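Local coordinates for glycerol-3-phosphate dehydrogenase [NAD(+)] 1 (Saccharomyces cerevisiae, PDB 4FGW), which reduces dihydroxyacetone phosphate to glycerol 3-phosphate with NADH, the step that lets yeast accumulate glycerol under hyperosmotic stress, at residues N246-G251 with A300-T305. Residues are numbered along the deposited sequence; the frame is centred on the assembly and turned at random.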
loop_
_atom_site.group_PDB
_atom_site.type_symbol
_atom_site.label_atom_id
_atom_site.label_comp_id
_atom_site.label_asym_id
_atom_site.label_seq_id
_atom_site.Cartn_x
_atom_site.Cartn_y
_atom_site.Cartn_z
ATOM N N ASN A 246 0.993 5.567 -12.143
ATOM C CA ASN A 246 0.496 6.899 -12.488
ATOM C C ASN A 246 -0.936 6.902 -12.989
ATOM O O ASN A 246 -1.637 7.894 -12.799
ATOM C CB ASN A 246 1.454 7.615 -13.425
ATOM C CG ASN A 246 2.863 7.682 -12.898
ATOM O OD1 ASN A 246 3.111 7.665 -11.689
ATOM N ND2 ASN A 246 3.819 7.699 -13.794
ATOM N N VAL A 247 -1.391 5.778 -13.573
ATOM C CA VAL A 247 -2.780 5.601 -14.022
ATOM C C VAL A 247 -3.637 5.465 -12.753
ATOM O O VAL A 247 -4.683 6.113 -12.643
ATOM C CB VAL A 247 -2.949 4.392 -14.985
ATOM C CG1 VAL A 247 -4.420 4.156 -15.328
ATOM C CG2 VAL A 247 -2.126 4.584 -16.257
ATOM N N VAL A 248 -3.147 4.669 -11.780
ATOM C CA VAL A 248 -3.788 4.466 -10.484
ATOM C C VAL A 248 -3.841 5.793 -9.682
ATOM O O VAL A 248 -4.888 6.121 -9.116
ATOM C CB VAL A 248 -3.116 3.317 -9.678
ATOM C CG1 VAL A 248 -3.872 3.036 -8.380
ATOM C CG2 VAL A 248 -3.001 2.047 -10.518
ATOM N N ALA A 249 -2.730 6.559 -9.665
ATOM C CA ALA A 249 -2.637 7.851 -8.969
ATOM C C ALA A 249 -3.711 8.836 -9.458
ATOM O O ALA A 249 -4.205 9.642 -8.664
ATOM C CB ALA A 249 -1.247 8.451 -9.144
ATOM N N LEU A 250 -4.096 8.740 -10.751
ATOM C CA LEU A 250 -5.155 9.570 -11.328
ATOM C C LEU A 250 -6.505 9.220 -10.697
ATOM O O LEU A 250 -7.221 10.123 -10.270
ATOM C CB LEU A 250 -5.209 9.471 -12.861
ATOM C CG LEU A 250 -4.051 10.110 -13.654
ATOM C CD1 LEU A 250 -4.086 9.679 -15.098
ATOM C CD2 LEU A 250 -4.102 11.640 -13.595
ATOM N N GLY A 251 -6.794 7.918 -10.572
ATOM C CA GLY A 251 -8.004 7.403 -9.937
ATOM C C GLY A 251 -8.128 7.825 -8.486
ATOM O O GLY A 251 -9.239 8.090 -8.023
ATOM N N ALA A 300 5.297 0.092 -2.553
ATOM C CA ALA A 300 5.846 1.336 -1.989
ATOM C C ALA A 300 5.815 2.481 -3.015
ATOM O O ALA A 300 5.382 3.593 -2.684
ATOM C CB ALA A 300 7.262 1.113 -1.471
ATOM N N ASP A 301 6.193 2.190 -4.274
ATOM C CA ASP A 301 6.163 3.206 -5.318
ATOM C C ASP A 301 4.745 3.655 -5.632
ATOM O O ASP A 301 4.513 4.845 -5.862
ATOM C CB ASP A 301 6.937 2.775 -6.565
ATOM C CG ASP A 301 7.526 3.947 -7.323
ATOM O OD1 ASP A 301 7.438 5.080 -6.821
ATOM O OD2 ASP A 301 8.073 3.729 -8.417
ATOM N N LEU A 302 3.790 2.715 -5.571
ATOM C CA LEU A 302 2.370 3.008 -5.748
ATOM C C LEU A 302 1.875 3.939 -4.614
ATOM O O LEU A 302 1.243 4.956 -4.890
ATOM C CB LEU A 302 1.565 1.695 -5.769
ATOM C CG LEU A 302 0.050 1.817 -5.986
ATOM C CD1 LEU A 302 -0.269 2.310 -7.403
ATOM C CD2 LEU A 302 -0.647 0.504 -5.707
ATOM N N ILE A 303 2.185 3.587 -3.346
ATOM C CA ILE A 303 1.797 4.360 -2.166
ATOM C C ILE A 303 2.289 5.810 -2.249
ATOM O O ILE A 303 1.477 6.725 -2.143
ATOM C CB ILE A 303 2.190 3.643 -0.832
ATOM C CG1 ILE A 303 1.351 2.359 -0.640
ATOM C CG2 ILE A 303 2.026 4.594 0.389
ATOM C CD1 ILE A 303 1.859 1.377 0.473
ATOM N N THR A 304 3.593 6.015 -2.470
ATOM C CA THR A 304 4.170 7.361 -2.563
ATOM C C THR A 304 3.565 8.223 -3.672
ATOM O O THR A 304 3.312 9.410 -3.451
ATOM C CB THR A 304 5.708 7.331 -2.530
ATOM O OG1 THR A 304 6.177 8.643 -2.212
ATOM C CG2 THR A 304 6.348 6.849 -3.851
ATOM N N THR A 305 3.322 7.613 -4.847
ATOM C CA THR A 305 2.760 8.268 -6.027
ATOM C C THR A 305 1.319 8.707 -5.773
ATOM O O THR A 305 0.948 9.827 -6.113
ATOM C CB THR A 305 2.929 7.367 -7.257
ATOM O OG1 THR A 305 4.309 7.011 -7.378
ATOM C CG2 THR A 305 2.456 8.034 -8.542
#
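The helical segments 246-251 and 300-305, parts of helices 235-257 and 296-307, run roughly the same way, their axes inclined at 39° and 9.3 Å apart at closest approach, with Ala249 facing Thr305 (CA to CA 6.2 Å). Thr305 contributes the largest single share, and its methyl CG2 does the touching: anti to the backbone N, it rests 3.8 Å from Ala249 CB and 3.2 Å from Asn246 OD1, the two side chains of that second pair crossing at about a right angle. One turn back, CD1 of Leu302 meets the fork of Val248, 3.8 Å from its CB. This buried pairing illustrates how a helical domain can contribute one wall of an active site, here probably facing the Rossmann domain; packing and polar duties fall on separate branches of one threonine. Thr305 OG1 hydrogen-bonds Asp301 O at 2.7 Å, reaching it from the face opposite to Thr305 N, and also hydrogen-bonds NZ of Lys245, the probable proton acceptor. With an alanine in place of Thr305, both branches are lost, which is likely to leave a gap beside Ala249 and Lys245 without its hydroxyl partner. Lys152, salt-bridged to Asp301, and Asn311, touched by Asn246, probably bind substrate, as in relatives.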